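Local coordinates for Lmo0325 protein (Listeria monocytogenes EGD-e, PDB 4RYK), which is a putative Rgg-type transcriptional regulator that probably binds DNA through an N-terminal helix-turn-helix domain, at residues 93-105 with 117-129. Residues are numbered along the deposited sequence; the frame is centred on the assembly and turned at random.
Sequences NDVVGMQALLDKI and KAILHTRIQTINH
Leu120 is a knob in a hole of helix 95-105 formed by Met98, Leu101, Leu102 and Ile105. Leu120 CD1 lies 3.6 Å from Ile105 CD1 and also meets the backbone of Leu102, while CD2 rests near Met98. Leu102 answers as a knob among Lys117, Leu120, His121 and Ile124. A chi1 of 177° sets Leu102 CG opposite the backbone N and carries both methyls across to helix 117-129. Leu102 CD2 sits over one face of the His121 ring, offset toward the rim, in a CH-pi contact 3.7 Å from the centroid. Leu102 CD1 packs on Lys117 CG at 3.9 Å. Met98, a selenomethionine, is a third knob. Its extended chain brings Met98 SE to 3.3 Å from Arg123 CG. It then meets Ile127 tip to tip, with a tight 3.3 Å between Met98 CE and Ile127 CD1. Ile124, the fourth knob, has CG2 3.6 Å from Val95 CG2. The core is apolar, with two knobs from each helix.

The consecutive helices run nearly antiparallel at 156°, an alpha-hairpin in keeping with the TPR-like C-terminal domain of Rgg regulators. Helix 82-91 touches Met98 and Arg123, Tyr145 of helix 143-153 stacks on His121, and helix 161-170 packs against Ile119 and Arg123.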
ATOM      1  N   ASN A  93      21.872   8.743  -9.238  1.00 80.94           N
ATOM      2  CA  ASN A  93      23.350   8.733  -9.046  1.00 77.91           C
ATOM      3  C   ASN A  93      23.966   9.972  -8.453  1.00 71.93           C
ATOM      4  O   ASN A  93      25.103  10.348  -8.768  1.00 67.86           O
ATOM      5  CB  ASN A  93      24.037   8.473 -10.376  1.00 85.30           C
ATOM      6  CG  ASN A  93      24.397   7.039 -10.550  1.00 90.89           C
ATOM      7  OD1 ASN A  93      23.857   6.152  -9.877  1.00101.59           O
ATOM      8  ND2 ASN A  93      25.327   6.794 -11.435  1.00 94.96           N
ATOM      9  N   ASP A  94      23.217  10.606  -7.574  1.00 66.97           N
ATOM     10  CA  ASP A  94      23.582  11.927  -7.150  1.00 62.96           C
ATOM     11  C   ASP A  94      24.489  11.841  -5.921  1.00 58.61           C
ATOM     12  O   ASP A  94      24.027  11.748  -4.785  1.00 54.26           O
ATOM     13  CB  ASP A  94      22.321  12.687  -6.865  1.00 63.23           C
ATOM     14  CG  ASP A  94      22.586  14.000  -6.321  1.00 60.78           C
ATOM     15  OD1 ASP A  94      23.778  14.400  -6.219  1.00 55.98           O
ATOM     16  OD2 ASP A  94      21.579  14.614  -5.963  1.00 65.82           O
ATOM     17  N   VAL A  95      25.794  11.904  -6.179  1.00 57.00           N
ATOM     18  CA  VAL A  95      26.809  11.628  -5.178  1.00 54.30           C
ATOM     19  C   VAL A  95      26.906  12.830  -4.242  1.00 53.59           C
ATOM     20  O   VAL A  95      27.093  12.656  -3.040  1.00 50.94           O
ATOM     21  CB  VAL A  95      28.146  11.167  -5.864  1.00 59.08           C
ATOM     22  CG1 VAL A  95      29.026  12.343  -6.286  1.00 58.45           C
ATOM     23  CG2 VAL A  95      28.907  10.198  -4.978  1.00 61.11           C
ATOM     24  N   VAL A  96      26.713  14.036  -4.774  1.00 51.17           N
ATOM     25  CA  VAL A  96      26.650  15.225  -3.937  1.00 54.03           C
ATOM     26  C   VAL A  96      25.494  15.141  -2.944  1.00 52.50           C
ATOM     27  O   VAL A  96      25.683  15.356  -1.762  1.00 50.89           O
ATOM     28  CB  VAL A  96      26.563  16.506  -4.786  1.00 59.97           C
ATOM     29  CG1 VAL A  96      26.461  17.750  -3.906  1.00 63.17           C
ATOM     30  CG2 VAL A  96      27.769  16.598  -5.720  1.00 59.27           C
ATOM     31  N   GLY A  97      24.311  14.740  -3.399  1.00 54.33           N
ATOM     32  CA  GLY A  97      23.162  14.571  -2.489  1.00 51.22           C
ATOM     33  C   GLY A  97      23.356  13.465  -1.426  1.00 51.99           C
ATOM     34  O   GLY A  97      22.972  13.612  -0.263  1.00 47.74           O
HETATM   35  N   MSE A  98      23.980  12.364  -1.813  1.00 49.89           N
HETATM   36  CA  MSE A  98      24.245  11.303  -0.847  1.00 50.73           C
HETATM   37  C   MSE A  98      25.176  11.771   0.204  1.00 51.47           C
HETATM   38  O   MSE A  98      25.029  11.405   1.380  1.00 47.40           O
HETATM   39  CB  MSE A  98      24.958  10.140  -1.478  1.00 51.85           C
HETATM   40  CG  MSE A  98      24.107   9.636  -2.602  1.00 57.15           C
HETATM   41 SE   MSE A  98      24.542   7.753  -2.762  0.76 64.03          SE
HETATM   42  CE  MSE A  98      23.586   7.506  -4.435  1.00 68.91           C
ATOM     43  N   GLN A  99      26.193  12.546  -0.190  1.00 51.80           N
ATOM     44  CA  GLN A  99      27.155  13.028   0.796  1.00 52.37           C
ATOM     45  C   GLN A  99      26.456  13.941   1.822  1.00 53.29           C
ATOM     46  O   GLN A  99      26.753  13.889   3.017  1.00 52.23           O
ATOM     47  CB  GLN A  99      28.294  13.774   0.116  1.00 55.37           C
ATOM     48  CG  GLN A  99      29.316  14.382   1.057  1.00 54.77           C
ATOM     49  CD  GLN A  99      30.085  13.317   1.809  1.00 57.46           C
ATOM     50  OE1 GLN A  99      30.708  12.433   1.217  1.00 58.53           O
ATOM     51  NE2 GLN A  99      30.031  13.393   3.127  1.00 58.58           N
ATOM     52  N   ALA A 100      25.518  14.745   1.353  1.00 54.05           N
ATOM     53  CA  ALA A 100      24.706  15.597   2.249  1.00 57.98           C
ATOM     54  C   ALA A 100      23.810  14.761   3.163  1.00 59.13           C
ATOM     55  O   ALA A 100      23.698  15.002   4.373  1.00 59.85           O
ATOM     56  CB  ALA A 100      23.856  16.562   1.413  1.00 59.85           C
ATOM     57  N   LEU A 101      23.172  13.750   2.597  1.00 57.66           N
ATOM     58  CA  LEU A 101      22.438  12.834   3.446  1.00 56.36           C
ATOM     59  C   LEU A 101      23.365  12.194   4.486  1.00 55.25           C
ATOM     60  O   LEU A 101      23.000  12.057   5.654  1.00 55.76           O
ATOM     61  CB  LEU A 101      21.749  11.787   2.613  1.00 56.36           C
ATOM     62  CG  LEU A 101      20.919  10.796   3.407  1.00 53.79           C
ATOM     63  CD1 LEU A 101      19.801  11.510   4.136  1.00 57.64           C
ATOM     64  CD2 LEU A 101      20.344   9.754   2.492  1.00 51.42           C
ATOM     65  N   LEU A 102      24.571  11.831   4.080  1.00 54.19           N
ATOM     66  CA  LEU A 102      25.529  11.253   5.014  1.00 53.41           C
ATOM     67  C   LEU A 102      25.928  12.225   6.110  1.00 56.33           C
ATOM     68  O   LEU A 102      25.932  11.857   7.268  1.00 58.11           O
ATOM     69  CB  LEU A 102      26.759  10.771   4.280  1.00 54.78           C
ATOM     70  CG  LEU A 102      27.911  10.199   5.091  1.00 57.87           C
ATOM     71  CD1 LEU A 102      27.431   9.074   5.999  1.00 58.00           C
ATOM     72  CD2 LEU A 102      28.955   9.694   4.111  1.00 57.44           C
ATOM     73  N   ASP A 103      26.251  13.461   5.747  1.00 60.83           N
ATOM     74  CA  ASP A 103      26.549  14.518   6.736  1.00 66.06           C
ATOM     75  C   ASP A 103      25.418  14.722   7.743  1.00 63.18           C
ATOM     76  O   ASP A 103      25.667  14.863   8.939  1.00 71.11           O
ATOM     77  CB  ASP A 103      26.828  15.861   6.046  1.00 66.48           C
ATOM     78  CG  ASP A 103      28.122  15.852   5.167  1.00 72.75           C
ATOM     79  OD1 ASP A 103      28.968  14.934   5.218  1.00 69.94           O
ATOM     80  OD2 ASP A 103      28.312  16.800   4.396  1.00 74.37           O
ATOM     81  N   LYS A 104      24.181  14.744   7.266  1.00 61.83           N
ATOM     82  CA  LYS A 104      23.047  14.946   8.167  1.00 66.45           C
ATOM     83  C   LYS A 104      22.946  13.843   9.209  1.00 70.31           C
ATOM     84  O   LYS A 104      23.001  14.118  10.398  1.00 76.53           O
ATOM     85  CB  LYS A 104      21.740  15.044   7.383  1.00 72.27           C
ATOM     86  CG  LYS A 104      20.480  14.986   8.247  1.00 77.60           C
ATOM     87  CD  LYS A 104      19.274  15.642   7.585  1.00 80.31           C
ATOM     88  CE  LYS A 104      18.825  14.921   6.323  1.00 80.27           C
ATOM     89  NZ  LYS A 104      17.945  13.757   6.627  1.00 79.42           N
ATOM     90  N   ILE A 105      22.831  12.591   8.768  1.00 66.51           N
ATOM     91  CA  ILE A 105      22.663  11.482   9.706  1.00 67.29           C
ATOM     92  C   ILE A 105      23.874  11.314  10.616  1.00 66.52           C
ATOM     93  O   ILE A 105      23.772  10.795  11.717  1.00 71.42           O
ATOM     94  CB  ILE A 105      22.316  10.130   9.014  1.00 67.23           C
ATOM     95  CG1 ILE A 105      23.490   9.541   8.278  1.00 68.13           C
ATOM     96  CG2 ILE A 105      21.168  10.272   8.022  1.00 65.72           C
ATOM     97  CD1 ILE A 105      23.084   8.326   7.493  1.00 72.10           C
ATOM     98  N   LYS A 117      24.959   4.414   7.506  1.00 40.25           N
ATOM     99  CA  LYS A 117      26.137   5.192   7.052  1.00 41.69           C
ATOM    100  C   LYS A 117      27.060   4.377   6.191  1.00 42.31           C
ATOM    101  O   LYS A 117      27.567   4.873   5.191  1.00 39.97           O
ATOM    102  CB  LYS A 117      26.906   5.753   8.220  1.00 47.31           C
ATOM    103  CG  LYS A 117      26.111   6.831   8.922  1.00 53.50           C
ATOM    104  CD  LYS A 117      26.938   7.599   9.935  1.00 64.01           C
ATOM    105  CE  LYS A 117      27.166   6.829  11.209  1.00 72.09           C
ATOM    106  NZ  LYS A 117      27.057   7.777  12.361  1.00 85.86           N
ATOM    107  N   ALA A 118      27.248   3.110   6.548  1.00 39.72           N
ATOM    108  CA  ALA A 118      28.123   2.252   5.739  1.00 41.32           C
ATOM    109  C   ALA A 118      27.536   2.085   4.345  1.00 40.69           C
ATOM    110  O   ALA A 118      28.235   2.090   3.337  1.00 41.43           O
ATOM    111  CB  ALA A 118      28.345   0.905   6.428  1.00 40.14           C
ATOM    112  N   ILE A 119      26.220   1.976   4.263  1.00 41.91           N
ATOM    113  CA  ILE A 119      25.585   1.811   2.952  1.00 39.97           C
ATOM    114  C   ILE A 119      25.838   3.026   2.070  1.00 39.02           C
ATOM    115  O   ILE A 119      26.239   2.926   0.902  1.00 43.99           O
ATOM    116  CB  ILE A 119      24.079   1.484   3.109  1.00 43.84           C
ATOM    117  CG1 ILE A 119      23.938  -0.007   3.464  1.00 45.16           C
ATOM    118  CG2 ILE A 119      23.304   1.749   1.831  1.00 41.05           C
ATOM    119  CD1 ILE A 119      22.612  -0.323   4.069  1.00 51.28           C
ATOM    120  N   LEU A 120      25.634   4.181   2.650  1.00 39.05           N
ATOM    121  CA  LEU A 120      25.859   5.399   1.957  1.00 42.50           C
ATOM    122  C   LEU A 120      27.327   5.546   1.526  1.00 44.87           C
ATOM    123  O   LEU A 120      27.606   5.942   0.405  1.00 44.07           O
ATOM    124  CB  LEU A 120      25.477   6.549   2.873  1.00 47.46           C
ATOM    125  CG  LEU A 120      24.063   7.103   2.838  1.00 53.19           C
ATOM    126  CD1 LEU A 120      23.904   8.094   3.977  1.00 57.24           C
ATOM    127  CD2 LEU A 120      23.783   7.821   1.533  1.00 58.11           C
ATOM    128  N   HIS A 121      28.264   5.291   2.442  1.00 46.16           N
ATOM    129  CA  HIS A 121      29.664   5.384   2.095  1.00 45.70           C
ATOM    130  C   HIS A 121      29.976   4.492   0.936  1.00 47.51           C
ATOM    131  O   HIS A 121      30.638   4.929   0.007  1.00 50.54           O
ATOM    132  CB  HIS A 121      30.548   4.941   3.240  1.00 52.00           C
ATOM    133  CG  HIS A 121      30.882   6.037   4.188  1.00 56.43           C
ATOM    134  ND1 HIS A 121      30.380   6.090   5.473  1.00 60.46           N
ATOM    135  CD2 HIS A 121      31.689   7.114   4.047  1.00 60.62           C
ATOM    136  CE1 HIS A 121      30.863   7.153   6.089  1.00 60.75           C
ATOM    137  NE2 HIS A 121      31.660   7.789   5.245  1.00 66.13           N
ATOM    138  N   THR A 122      29.525   3.237   0.969  1.00 48.15           N
ATOM    139  CA  THR A 122      29.873   2.331  -0.113  1.00 49.85           C
ATOM    140  C   THR A 122      29.304   2.824  -1.417  1.00 50.06           C
ATOM    141  O   THR A 122      29.942   2.672  -2.467  1.00 50.55           O
ATOM    142  CB  THR A 122      29.426   0.867   0.074  1.00 53.89           C
ATOM    143  OG1 THR A 122      27.997   0.771   0.112  1.00 63.98           O
ATOM    144  CG2 THR A 122      29.981   0.300   1.345  1.00 59.58           C
ATOM    145  N   ARG A 123      28.110   3.400  -1.361  1.00 47.74           N
ATOM    146  CA  ARG A 123      27.443   3.861  -2.573  1.00 49.83           C
ATOM    147  C   ARG A 123      28.185   5.073  -3.110  1.00 47.76           C
ATOM    148  O   ARG A 123      28.359   5.217  -4.317  1.00 47.51           O
ATOM    149  CB  ARG A 123      25.959   4.156  -2.267  1.00 54.17           C
ATOM    150  CG  ARG A 123      25.088   4.557  -3.432  1.00 61.30           C
ATOM    151  CD  ARG A 123      25.145   3.608  -4.605  1.00 67.12           C
ATOM    152  NE  ARG A 123      24.431   2.383  -4.364  1.00 77.37           N
ATOM    153  CZ  ARG A 123      23.331   2.008  -5.018  1.00 87.71           C
ATOM    154  NH1 ARG A 123      22.795   2.762  -5.979  1.00 94.71           N
ATOM    155  NH2 ARG A 123      22.770   0.855  -4.714  1.00 88.39           N
ATOM    156  N   ILE A 124      28.669   5.926  -2.231  1.00 45.89           N
ATOM    157  CA  ILE A 124      29.478   7.071  -2.713  1.00 50.62           C
ATOM    158  C   ILE A 124      30.837   6.625  -3.318  1.00 52.29           C
ATOM    159  O   ILE A 124      31.227   7.118  -4.363  1.00 54.71           O
ATOM    160  CB  ILE A 124      29.685   8.126  -1.614  1.00 50.34           C
ATOM    161  CG1 ILE A 124      28.348   8.795  -1.243  1.00 48.67           C
ATOM    162  CG2 ILE A 124      30.733   9.168  -2.033  1.00 51.74           C
ATOM    163  CD1 ILE A 124      28.305   9.303   0.186  1.00 49.05           C
ATOM    164  N   GLN A 125      31.535   5.679  -2.700  1.00 53.92           N
ATOM    165  CA  GLN A 125      32.779   5.157  -3.307  1.00 57.55           C
ATOM    166  C   GLN A 125      32.485   4.473  -4.664  1.00 57.26           C
ATOM    167  O   GLN A 125      33.190   4.717  -5.650  1.00 62.18           O
ATOM    168  CB  GLN A 125      33.519   4.161  -2.410  1.00 62.27           C
ATOM    169  CG  GLN A 125      33.875   4.632  -1.008  1.00 68.00           C
ATOM    170  CD  GLN A 125      34.233   3.463  -0.078  1.00 79.14           C
ATOM    171  OE1 GLN A 125      33.713   2.345  -0.204  1.00 81.22           O
ATOM    172  NE2 GLN A 125      35.117   3.723   0.866  1.00 83.62           N
ATOM    173  N   THR A 126      31.437   3.658  -4.750  1.00 52.99           N
ATOM    174  CA  THR A 126      31.105   3.018  -6.022  1.00 57.37           C
ATOM    175  C   THR A 126      30.798   4.008  -7.148  1.00 58.66           C
ATOM    176  O   THR A 126      31.334   3.861  -8.253  1.00 54.59           O
ATOM    177  CB  THR A 126      29.925   2.067  -5.877  1.00 60.86           C
ATOM    178  OG1 THR A 126      30.263   1.146  -4.851  1.00 72.10           O
ATOM    179  CG2 THR A 126      29.674   1.300  -7.160  1.00 62.96           C
ATOM    180  N   ILE A 127      29.955   5.003  -6.872  1.00 54.78           N
ATOM    181  CA  ILE A 127      29.581   5.982  -7.894  1.00 58.28           C
ATOM    182  C   ILE A 127      30.794   6.810  -8.349  1.00 59.71           C
ATOM    183  O   ILE A 127      31.026   6.961  -9.529  1.00 59.39           O
ATOM    184  CB  ILE A 127      28.477   6.927  -7.390  1.00 60.07           C
ATOM    185  CG1 ILE A 127      27.178   6.135  -7.192  1.00 61.18           C
ATOM    186  CG2 ILE A 127      28.274   8.088  -8.368  1.00 62.73           C
ATOM    187  CD1 ILE A 127      26.087   6.895  -6.473  1.00 61.93           C
ATOM    188  N   ASN A 128      31.567   7.348  -7.414  1.00 60.89           N
ATOM    189  CA  ASN A 128      32.763   8.108  -7.786  1.00 65.22           C
ATOM    190  C   ASN A 128      33.840   7.335  -8.597  1.00 66.33           C
ATOM    191  O   ASN A 128      34.378   7.899  -9.537  1.00 69.80           O
ATOM    192  CB  ASN A 128      33.371   8.779  -6.547  1.00 67.11           C
ATOM    193  CG  ASN A 128      32.727  10.121  -6.223  1.00 69.38           C
ATOM    194  OD1 ASN A 128      32.060  10.745  -7.054  1.00 75.91           O
ATOM    195  ND2 ASN A 128      32.971  10.592  -5.019  1.00 72.97           N
ATOM    196  N   HIS A 129      34.154   6.078  -8.242  1.00 65.57           N
ATOM    197  CA  HIS A 129      34.986   5.168  -9.087  1.00 69.97           C
ATOM    198  C   HIS A 129      34.402   5.058 -10.493  1.00 70.57           C
ATOM    199  O   HIS A 129      35.134   5.237 -11.467  1.00 71.06           O
ATOM    200  CB  HIS A 129      35.135   3.747  -8.468  1.00 75.25           C
ATOM    201  CG  HIS A 129      35.900   2.747  -9.317  1.00 90.67           C
ATOM    202  ND1 HIS A 129      37.199   2.953  -9.748  1.00 96.31           N
ATOM    203  CD2 HIS A 129      35.565   1.502  -9.752  1.00 93.22           C
ATOM    204  CE1 HIS A 129      37.613   1.901 -10.440  1.00 98.64           C
ATOM    205  NE2 HIS A 129      36.642   1.005 -10.453  1.00 98.74           N
TER